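Local structure of probable glutamine-binding lipoprotein GlnH (GLNBP) (Mycobacterium tuberculosis, 6H20) at residues S22-S30 with C126-V137; E255-N264 with A277-Y285. The protein probably serves as an extracytoplasmic, lipid-anchored solute-binding protein for amino acids such as aspartate, asparagine and glutamate, and is linked to control of protein kinase G signalling. All coordinates share one frame; numbering follows the deposited sequence.

Contact 1: S22-S30 with C126-V137. With ASN (asparagine), chain B.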
loop_
_atom_site.group_PDB
_atom_site.type_symbol
_atom_site.label_atom_id
_atom_site.label_comp_id
_atom_site.label_asym_id
_atom_site.label_seq_id
_atom_site.Cartn_x
_atom_site.Cartn_y
_atom_site.Cartn_z
ATOM N N SER A 22 -4.975 -14.286 12.922
ATOM C CA SER A 22 -4.624 -13.526 11.730
ATOM C C SER A 22 -3.385 -14.083 11.042
ATOM O O SER A 22 -3.219 -13.903 9.832
ATOM C CB SER A 22 -4.396 -12.062 12.102
ATOM O OG SER A 22 -3.260 -11.935 12.940
ATOM N N GLN A 23 -2.504 -14.752 11.784
ATOM C CA GLN A 23 -1.266 -15.289 11.234
ATOM C C GLN A 23 -1.340 -16.784 10.951
ATOM O O GLN A 23 -0.319 -17.389 10.608
ATOM C CB GLN A 23 -0.090 -14.975 12.159
ATOM C CG GLN A 23 0.121 -13.489 12.388
ATOM C CD GLN A 23 0.156 -12.706 11.090
ATOM O OE1 GLN A 23 0.921 -13.027 10.181
ATOM N NE2 GLN A 23 -0.679 -11.677 10.996
ATOM N N ASP A 24 -2.528 -17.385 11.085
ATOM C CA ASP A 24 -2.693 -18.817 10.841
ATOM C C ASP A 24 -2.118 -19.229 9.492
ATOM O O ASP A 24 -1.473 -20.279 9.374
ATOM C CB ASP A 24 -4.179 -19.179 10.896
ATOM C CG ASP A 24 -4.634 -19.585 12.284
ATOM O OD1 ASP A 24 -3.813 -19.524 13.223
ATOM O OD2 ASP A 24 -5.814 -19.969 12.435
ATOM N N CYS A 25 -2.326 -18.408 8.467
ATOM C CA CYS A 25 -2.020 -18.792 7.097
ATOM C C CYS A 25 -0.590 -18.477 6.675
ATOM O O CYS A 25 -0.204 -18.852 5.562
ATOM C CB CYS A 25 -3.019 -18.147 6.128
ATOM S SG CYS A 25 -2.619 -16.453 5.624
ATOM N N ASP A 26 0.209 -17.822 7.533
ATOM C CA ASP A 26 1.554 -17.370 7.177
ATOM C C ASP A 26 1.475 -16.550 5.894
ATOM O O ASP A 26 1.963 -16.980 4.839
ATOM C CB ASP A 26 2.503 -18.559 7.001
ATOM C CG ASP A 26 3.949 -18.135 6.827
ATOM O OD1 ASP A 26 4.265 -16.948 7.053
ATOM O OD2 ASP A 26 4.771 -18.995 6.452
ATOM N N PRO A 27 0.886 -15.354 5.952
ATOM C CA PRO A 27 0.440 -14.708 4.712
ATOM C C PRO A 27 1.562 -14.298 3.779
ATOM O O PRO A 27 1.343 -14.278 2.561
ATOM C CB PRO A 27 -0.363 -13.498 5.215
ATOM C CG PRO A 27 0.249 -13.191 6.545
ATOM C CD PRO A 27 0.624 -14.519 7.139
ATOM N N THR A 28 2.757 -13.979 4.292
ATOM C CA THR A 28 3.768 -13.378 3.427
ATOM C C THR A 28 4.545 -14.382 2.584
ATOM O O THR A 28 5.327 -13.954 1.730
ATOM C CB THR A 28 4.752 -12.527 4.229
ATOM O OG1 THR A 28 5.460 -13.356 5.154
ATOM C CG2 THR A 28 4.019 -11.410 4.984
ATOM N N ALA A 29 4.364 -15.686 2.789
ATOM C CA ALA A 29 5.041 -16.670 1.956
ATOM C C ALA A 29 4.358 -16.764 0.596
ATOM O O ALA A 29 3.128 -16.845 0.509
ATOM C CB ALA A 29 5.012 -18.035 2.636
ATOM N N SER A 30 5.164 -16.762 -0.469
ATOM C CA SER A 30 4.632 -16.719 -1.829
ATOM C C SER A 30 5.297 -17.795 -2.690
ATOM O O SER A 30 5.967 -18.680 -2.156
ATOM C CB SER A 30 4.814 -15.306 -2.407
ATOM O OG SER A 30 4.211 -15.143 -3.682
ATOM N N CYS A 126 -4.131 -12.619 5.618
ATOM C CA CYS A 126 -4.771 -13.913 5.409
ATOM C C CYS A 126 -6.162 -13.758 4.810
ATOM O O CYS A 126 -6.549 -14.522 3.916
ATOM C CB CYS A 126 -4.821 -14.681 6.722
ATOM S SG CYS A 126 -3.195 -15.293 7.198
ATOM N N GLU A 127 -6.933 -12.774 5.283
ATOM C CA GLU A 127 -8.260 -12.562 4.714
ATOM C C GLU A 127 -8.176 -12.206 3.235
ATOM O O GLU A 127 -8.957 -12.711 2.420
ATOM C CB GLU A 127 -9.011 -11.478 5.489
ATOM C CG GLU A 127 -9.663 -11.973 6.769
ATOM C CD GLU A 127 -10.548 -13.192 6.552
ATOM O OE1 GLU A 127 -10.207 -14.275 7.072
ATOM O OE2 GLU A 127 -11.582 -13.067 5.861
ATOM N N ARG A 128 -7.217 -11.351 2.858
ATOM C CA ARG A 128 -7.093 -11.007 1.444
ATOM C C ARG A 128 -6.604 -12.189 0.623
ATOM O O ARG A 128 -6.978 -12.328 -0.545
ATOM C CB ARG A 128 -6.175 -9.795 1.262
ATOM C CG ARG A 128 -6.815 -8.506 1.728
ATOM C CD ARG A 128 -5.800 -7.379 1.780
ATOM N NE ARG A 128 -6.454 -6.150 2.232
ATOM C CZ ARG A 128 -5.821 -4.991 2.389
ATOM N NH1 ARG A 128 -4.523 -4.905 2.119
ATOM N NH2 ARG A 128 -6.493 -3.914 2.792
ATOM N N ARG A 129 -5.786 -13.054 1.219
ATOM C CA ARG A 129 -5.284 -14.216 0.497
ATOM C C ARG A 129 -6.368 -15.238 0.180
ATOM O O ARG A 129 -6.144 -16.106 -0.673
ATOM C CB ARG A 129 -4.142 -14.855 1.277
ATOM C CG ARG A 129 -2.801 -14.282 0.885
ATOM C CD ARG A 129 -1.672 -15.245 1.199
ATOM N NE ARG A 129 -0.397 -14.871 0.586
ATOM C CZ ARG A 129 -0.071 -15.103 -0.685
ATOM N NH1 ARG A 129 -0.934 -15.696 -1.502
ATOM N NH2 ARG A 129 1.122 -14.746 -1.141
ATOM N N LYS A 130 -7.523 -15.164 0.845
ATOM C CA LYS A 130 -8.657 -15.996 0.449
ATOM C C LYS A 130 -9.225 -15.564 -0.895
ATOM O O LYS A 130 -9.927 -16.349 -1.547
ATOM C CB LYS A 130 -9.770 -15.894 1.496
ATOM C CG LYS A 130 -9.437 -16.487 2.856
ATOM C CD LYS A 130 -10.564 -16.235 3.847
ATOM C CE LYS A 130 -10.205 -16.753 5.227
ATOM N NZ LYS A 130 -11.202 -17.719 5.754
ATOM N N LEU A 131 -8.944 -14.331 -1.317
ATOM C CA LEU A 131 -9.560 -13.724 -2.488
ATOM C C LEU A 131 -8.592 -13.400 -3.617
ATOM O O LEU A 131 -9.004 -13.424 -4.778
ATOM C CB LEU A 131 -10.291 -12.431 -2.092
ATOM C CG LEU A 131 -11.294 -12.580 -0.954
ATOM C CD1 LEU A 131 -11.831 -11.217 -0.545
ATOM C CD2 LEU A 131 -12.426 -13.507 -1.380
ATOM N N VAL A 132 -7.336 -13.059 -3.316
ATOM C CA VAL A 132 -6.352 -12.711 -4.332
ATOM C C VAL A 132 -5.018 -13.346 -3.966
ATOM O O VAL A 132 -4.807 -13.800 -2.841
ATOM C CB VAL A 132 -6.173 -11.184 -4.482
ATOM C CG1 VAL A 132 -7.501 -10.516 -4.822
ATOM C CG2 VAL A 132 -5.581 -10.578 -3.204
ATOM N N ASN A 133 -4.104 -13.353 -4.929
ATOM C CA ASN A 133 -2.738 -13.780 -4.673
ATOM C C ASN A 133 -1.835 -12.569 -4.441
ATOM O O ASN A 133 -2.194 -11.428 -4.723
ATOM C CB ASN A 133 -2.213 -14.627 -5.830
ATOM C CG ASN A 133 -1.553 -15.874 -5.344
ATOM O OD1 ASN A 133 -0.699 -15.809 -4.465
ATOM N ND2 ASN A 133 -1.964 -17.020 -5.872
ATOM N N PHE A 134 -0.633 -12.838 -3.933
ATOM C CA PHE A 134 0.339 -11.779 -3.688
ATOM C C PHE A 134 1.736 -12.281 -4.014
ATOM O O PHE A 134 2.057 -13.457 -3.820
ATOM C CB PHE A 134 0.384 -11.342 -2.217
ATOM C CG PHE A 134 -0.843 -10.604 -1.752
ATOM C CD1 PHE A 134 -0.996 -9.241 -2.006
ATOM C CD2 PHE A 134 -1.821 -11.258 -1.026
ATOM C CE1 PHE A 134 -2.120 -8.551 -1.555
ATOM C CE2 PHE A 134 -2.953 -10.584 -0.578
ATOM C CZ PHE A 134 -3.097 -9.220 -0.836
ATOM N N SER A 135 2.573 -11.357 -4.474
ATOM C CA SER A 135 4.014 -11.547 -4.526
ATOM C C SER A 135 4.591 -11.614 -3.116
ATOM O O SER A 135 3.898 -11.417 -2.112
ATOM C CB SER A 135 4.676 -10.354 -5.215
ATOM O OG SER A 135 4.600 -9.190 -4.394
ATOM N N THR A 136 5.895 -11.894 -3.056
ATOM C CA THR A 136 6.640 -11.702 -1.821
ATOM C C THR A 136 6.627 -10.222 -1.418
ATOM O O THR A 136 6.235 -9.329 -2.181
ATOM C CB THR A 136 8.086 -12.160 -1.991
ATOM O OG1 THR A 136 8.693 -11.469 -3.095
ATOM C CG2 THR A 136 8.151 -13.678 -2.218
ATOM N N VAL A 137 7.081 -9.963 -0.192
ATOM C CA VAL A 137 7.000 -8.615 0.372
ATOM C C VAL A 137 8.019 -7.707 -0.301
ATOM O O VAL A 137 9.212 -8.030 -0.358
ATOM C CB VAL A 137 7.249 -8.674 1.887
ATOM C CG1 VAL A 137 7.283 -7.261 2.495
ATOM C CG2 VAL A 137 6.221 -9.557 2.571
HETATM N N ASN B . -1.489 -0.782 3.549
HETATM C CA ASN B . -2.839 -0.566 4.068
HETATM C C ASN B . -3.799 -1.524 3.388
HETATM O O ASN B . -5.029 -1.367 3.500
HETATM C CB ASN B . -3.278 0.884 3.857
HETATM C CG ASN B . -3.476 1.229 2.401
HETATM O OD1 ASN B . -3.012 0.537 1.501
HETATM N ND2 ASN B . -4.206 2.295 2.164
HETATM O OXT ASN B . -3.326 -2.466 2.716
HETATM O O HOH W 1 7.678 -12.629 1.269
HETATM O O HOH W 2 3.120 -13.050 0.019
HETATM O O HOH W 3 1.447 -16.968 -3.299
#

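Contact 2: E255-N264 with A277-Y285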
loop_
_atom_site.group_PDB
_atom_site.type_symbol
_atom_site.label_atom_id
_atom_site.label_comp_id
_atom_site.label_asym_id
_atom_site.label_seq_id
_atom_site.Cartn_x
_atom_site.Cartn_y
_atom_site.Cartn_z
ATOM N N GLU A 255 13.188 -10.534 -6.783
ATOM C CA GLU A 255 14.544 -11.041 -6.561
ATOM C C GLU A 255 15.569 -10.206 -7.314
ATOM O O GLU A 255 16.625 -9.852 -6.768
ATOM C CB GLU A 255 14.662 -12.502 -7.004
ATOM C CG GLU A 255 13.964 -13.516 -6.097
ATOM C CD GLU A 255 14.761 -13.843 -4.845
ATOM O OE1 GLU A 255 15.945 -13.431 -4.740
ATOM O OE2 GLU A 255 14.204 -14.532 -3.967
ATOM N N ARG A 256 15.275 -9.867 -8.573
ATOM C CA ARG A 256 16.209 -9.036 -9.326
ATOM C C ARG A 256 16.464 -7.707 -8.629
ATOM O O ARG A 256 17.620 -7.333 -8.403
ATOM C CB ARG A 256 15.724 -8.795 -10.751
ATOM C CG ARG A 256 16.745 -7.973 -11.517
ATOM C CD ARG A 256 16.325 -7.720 -12.941
ATOM N NE ARG A 256 15.047 -7.021 -13.107
ATOM C CZ ARG A 256 14.875 -5.706 -12.961
ATOM N NH1 ARG A 256 15.887 -4.928 -12.587
ATOM N NH2 ARG A 256 13.679 -5.166 -13.184
ATOM N N ILE A 257 15.403 -6.976 -8.278
ATOM C CA ILE A 257 15.620 -5.620 -7.768
ATOM C C ILE A 257 16.194 -5.620 -6.354
ATOM O O ILE A 257 16.899 -4.677 -5.968
ATOM C CB ILE A 257 14.377 -4.722 -7.914
ATOM C CG1 ILE A 257 13.240 -5.184 -6.999
ATOM C CG2 ILE A 257 13.951 -4.639 -9.369
ATOM C CD1 ILE A 257 12.073 -4.154 -6.918
ATOM N N ARG A 258 15.910 -6.650 -5.547
ATOM C CA ARG A 258 16.541 -6.703 -4.228
ATOM C C ARG A 258 18.047 -6.883 -4.331
ATOM O O ARG A 258 18.783 -6.452 -3.436
ATOM C CB ARG A 258 15.971 -7.836 -3.380
ATOM C CG ARG A 258 14.526 -7.639 -2.964
ATOM C CD ARG A 258 14.170 -8.648 -1.891
ATOM N NE ARG A 258 12.732 -8.790 -1.697
ATOM C CZ ARG A 258 11.961 -9.660 -2.352
ATOM N NH1 ARG A 258 12.477 -10.476 -3.274
ATOM N NH2 ARG A 258 10.664 -9.715 -2.089
ATOM N N ASN A 259 18.522 -7.507 -5.409
ATOM C CA ASN A 259 19.918 -7.906 -5.510
ATOM C C ASN A 259 20.735 -7.076 -6.490
ATOM O O ASN A 259 21.970 -7.118 -6.429
ATOM C CB ASN A 259 19.989 -9.385 -5.908
ATOM C CG ASN A 259 19.683 -10.278 -4.756
ATOM O OD1 ASN A 259 20.534 -10.478 -3.881
ATOM N ND2 ASN A 259 18.468 -10.797 -4.706
ATOM N N ASP A 260 20.100 -6.332 -7.392
ATOM C CA ASP A 260 20.842 -5.592 -8.401
ATOM C C ASP A 260 20.972 -4.113 -8.079
ATOM O O ASP A 260 21.422 -3.343 -8.930
ATOM C CB ASP A 260 20.285 -5.836 -9.812
ATOM C CG ASP A 260 18.999 -5.069 -10.115
ATOM O OD1 ASP A 260 18.470 -4.318 -9.249
ATOM O OD2 ASP A 260 18.499 -5.208 -11.260
ATOM N N GLY A 261 20.576 -3.700 -6.873
ATOM C CA GLY A 261 20.679 -2.320 -6.458
ATOM C C GLY A 261 19.451 -1.480 -6.735
ATOM O O GLY A 261 19.371 -0.345 -6.240
ATOM N N THR A 262 18.482 -1.992 -7.502
ATOM C CA THR A 262 17.338 -1.167 -7.893
ATOM C C THR A 262 16.449 -0.838 -6.702
ATOM O O THR A 262 15.995 0.303 -6.559
ATOM C CB THR A 262 16.519 -1.874 -8.975
ATOM O OG1 THR A 262 17.330 -2.077 -10.137
ATOM C CG2 THR A 262 15.316 -1.026 -9.367
ATOM N N TRP A 263 16.195 -1.816 -5.833
ATOM C CA TRP A 263 15.365 -1.550 -4.661
ATOM C C TRP A 263 15.984 -0.453 -3.804
ATOM O O TRP A 263 15.298 0.488 -3.384
ATOM C CB TRP A 263 15.170 -2.836 -3.857
ATOM C CG TRP A 263 14.114 -2.735 -2.812
ATOM C CD1 TRP A 263 12.814 -3.113 -2.936
ATOM C CD2 TRP A 263 14.261 -2.217 -1.480
ATOM N NE1 TRP A 263 12.134 -2.872 -1.769
ATOM C CE2 TRP A 263 12.994 -2.325 -0.856
ATOM C CE3 TRP A 263 15.333 -1.689 -0.751
ATOM C CZ2 TRP A 263 12.771 -1.915 0.456
ATOM C CZ3 TRP A 263 15.103 -1.280 0.561
ATOM C CH2 TRP A 263 13.830 -1.401 1.144
ATOM N N ASN A 264 17.292 -0.547 -3.553
ATOM C CA ASN A 264 17.966 0.488 -2.770
ATOM C C ASN A 264 17.824 1.858 -3.427
ATOM O O ASN A 264 17.579 2.869 -2.748
ATOM C CB ASN A 264 19.443 0.121 -2.625
ATOM C CG ASN A 264 20.208 1.127 -1.802
ATOM O OD1 ASN A 264 20.127 1.131 -0.571
ATOM N ND2 ASN A 264 20.946 2.000 -2.478
ATOM N N ALA A 277 18.143 3.680 4.302
ATOM C CA ALA A 277 17.508 2.510 3.715
ATOM C C ALA A 277 17.847 1.265 4.530
ATOM O O ALA A 277 19.016 1.065 4.888
ATOM C CB ALA A 277 17.995 2.333 2.278
ATOM N N PRO A 278 16.872 0.433 4.867
ATOM C CA PRO A 278 17.171 -0.870 5.457
ATOM C C PRO A 278 17.546 -1.824 4.330
ATOM O O PRO A 278 17.536 -1.463 3.154
ATOM C CB PRO A 278 15.835 -1.271 6.073
ATOM C CG PRO A 278 14.823 -0.712 5.099
ATOM C CD PRO A 278 15.429 0.602 4.611
ATOM N N ALA A 279 17.903 -3.045 4.708
ATOM C CA ALA A 279 17.980 -4.099 3.716
ATOM C C ALA A 279 16.582 -4.310 3.140
ATOM O O ALA A 279 15.584 -4.076 3.827
ATOM C CB ALA A 279 18.446 -5.397 4.363
ATOM N N PRO A 280 16.474 -4.732 1.881
ATOM C CA PRO A 280 15.154 -5.060 1.348
ATOM C C PRO A 280 14.531 -6.167 2.165
ATOM O O PRO A 280 15.241 -7.004 2.760
ATOM C CB PRO A 280 15.457 -5.528 -0.085
ATOM C CG PRO A 280 16.829 -5.085 -0.389
ATOM C CD PRO A 280 17.555 -4.961 0.912
ATOM N N PRO A 281 13.204 -6.223 2.228
ATOM C CA PRO A 281 12.548 -7.319 2.953
ATOM C C PRO A 281 12.982 -8.658 2.379
ATOM O O PRO A 281 13.114 -8.816 1.166
ATOM C CB PRO A 281 11.053 -7.070 2.717
ATOM C CG PRO A 281 10.946 -5.702 2.185
ATOM C CD PRO A 281 12.242 -5.334 1.553
ATOM N N THR A 282 13.232 -9.614 3.264
ATOM C CA THR A 282 13.661 -10.934 2.812
ATOM C C THR A 282 12.454 -11.716 2.303
ATOM O O THR A 282 11.448 -11.818 3.012
ATOM C CB THR A 282 14.321 -11.686 3.967
ATOM O OG1 THR A 282 15.512 -10.990 4.365
ATOM C CG2 THR A 282 14.688 -13.099 3.549
ATOM N N PRO A 283 12.502 -12.254 1.084
ATOM C CA PRO A 283 11.352 -13.001 0.565
ATOM C C PRO A 283 11.197 -14.333 1.275
ATOM O O PRO A 283 12.173 -14.963 1.697
ATOM C CB PRO A 283 11.707 -13.212 -0.910
ATOM C CG PRO A 283 13.218 -13.227 -0.922
ATOM C CD PRO A 283 13.606 -12.186 0.110
ATOM N N ARG A 284 9.946 -14.756 1.410
ATOM C CA ARG A 284 9.600 -16.051 1.975
ATOM C C ARG A 284 8.800 -16.828 0.938
ATOM O O ARG A 284 7.890 -16.273 0.310
ATOM C CB ARG A 284 8.784 -15.864 3.255
ATOM C CG ARG A 284 8.276 -17.152 3.864
ATOM C CD ARG A 284 7.272 -16.886 4.976
ATOM N NE ARG A 284 7.779 -17.273 6.289
ATOM C CZ ARG A 284 7.663 -18.495 6.800
ATOM N NH1 ARG A 284 7.062 -19.455 6.109
ATOM N NH2 ARG A 284 8.151 -18.760 8.004
ATOM N N TYR A 285 9.136 -18.107 0.758
ATOM C CA TYR A 285 8.507 -18.949 -0.253
ATOM C C TYR A 285 7.836 -20.158 0.386
ATOM O O TYR A 285 8.398 -20.781 1.291
ATOM C CB TYR A 285 9.550 -19.419 -1.281
ATOM C CG TYR A 285 10.145 -18.271 -2.065
ATOM C CD1 TYR A 285 9.351 -17.519 -2.924
ATOM C CD2 TYR A 285 11.488 -17.926 -1.932
ATOM C CE1 TYR A 285 9.882 -16.450 -3.635
ATOM C CE2 TYR A 285 12.035 -16.861 -2.647
ATOM C CZ TYR A 285 11.219 -16.129 -3.496
ATOM O OH TYR A 285 11.740 -15.074 -4.210
HETATM O O HOH W 4 10.718 -12.534 -4.673
#

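Contact 1: S22-S30 with C126-V137
Arg-129 and the backbone turn around Pro-27 carry the polar half of this contact, and the Cys-25 to Cys-126 disulfide, SG to SG 2.0 Å, carries the covalent half. With its chain extended from CG to NE, Arg-129 sends NE 2.7 Å to Pro-27 O, the acceptor lying in the guanidinium plane. NH1 turns back to Asn-133 OD1 at 3.0 Å, above the carbonyl plane of that amide, while Phe-134 N reaches the same oxygen on a lone pair in the plane. NH2 donates to water 2 and, weakly, to Phe-134 O; Phe-134 CD2 sits over one guanidinium face. The hydroxyl of Ser-30, swung anti to its own N (chi1 -174°), gives its proton to a lone pair of Phe-134 O at 2.7 Å and receives Asn-251 ND2. Water 1 joins Thr-28 O to Val-137 N. Pro-27 CB packs 3.9 Å from Cys-126 SG. Next to Arg-129, in the weakly bonded helical turn 126-129, Arg-128 points to the cleft typical of family 3 solute-binding proteins and grips the bound asparagine carboxylate, NH1 to OXT 2.8 Å and NH2 to O 3.0 Å. The disulfide and the Arg-129 bonds thus fasten segment 22-30 to this ligand-holding turn.

Contact 2: E255-N264 with A277-Y285
Pro-280 lies over one face of the Trp-263 indole, its CA 3.8 Å from the centroid of the six-membered ring and only 6° off the normal, a CH-pi contact. Pro-281 CD approaches CZ2 of the same ring obliquely at 3.6 Å, and Pro-278 crosses the indole at about a right angle, with CG near CH2. NE1 of Trp-263 is bonded outside the two segments, to Tyr-138 O. The Arg-258 guanidinium carries Pro-283 CB on one face, offset toward the rim and 3.4 Å above the plane, and water 4 at its edge; the aliphatic CG of Arg-258 rests 3.7 Å from Pro-280 CB. At the edge of the Tyr-285 ring lies Glu-255 OE2, with carboxylate and ring planes 23° apart.

This proline-rich C-terminal tail runs in an extended course along the ends of helices 244-259 and 262-270. Between them, Asp-260 OD1 forms an Asx turn with Thr-262 N, and Gly-261 occupies the N-cap position of the second helix.

Tyr-285 OH donates to the anti lone pair of Glu-255 OE2 at 2.5 Å, and the bend at chi2 (-79°) helps bring that oxygen to the hydroxyl. Water 4 gives a proton to the same tyrosine oxygen and accepts from Arg-258 NH1 at 3.0 Å; NH2 of that arginine is probably hydrogen-bonded to Val-137 O, and to Thr-136 OG1.

In the fold
After strand 8-9, which pairs with strand 184-188, the chain reaches 22-30, and contact 1 closes a loop of 95 intervening residues when 126-137 comes back to it. Contact 2 opens only later, at 255-264, and closes a short loop as the tail 277-285 doubles back over the last two helices. The two are therefore in series, neither nested nor crossed, yet they meet in space: strands 29-30 and 284-285 pair in parallel, Ala-29 packs on Arg-284, and Thr-136 packs on Tyr-285. Together they tie the 22-30 segment and the C-terminal tail to the 126-137 segment and to helix 244-259.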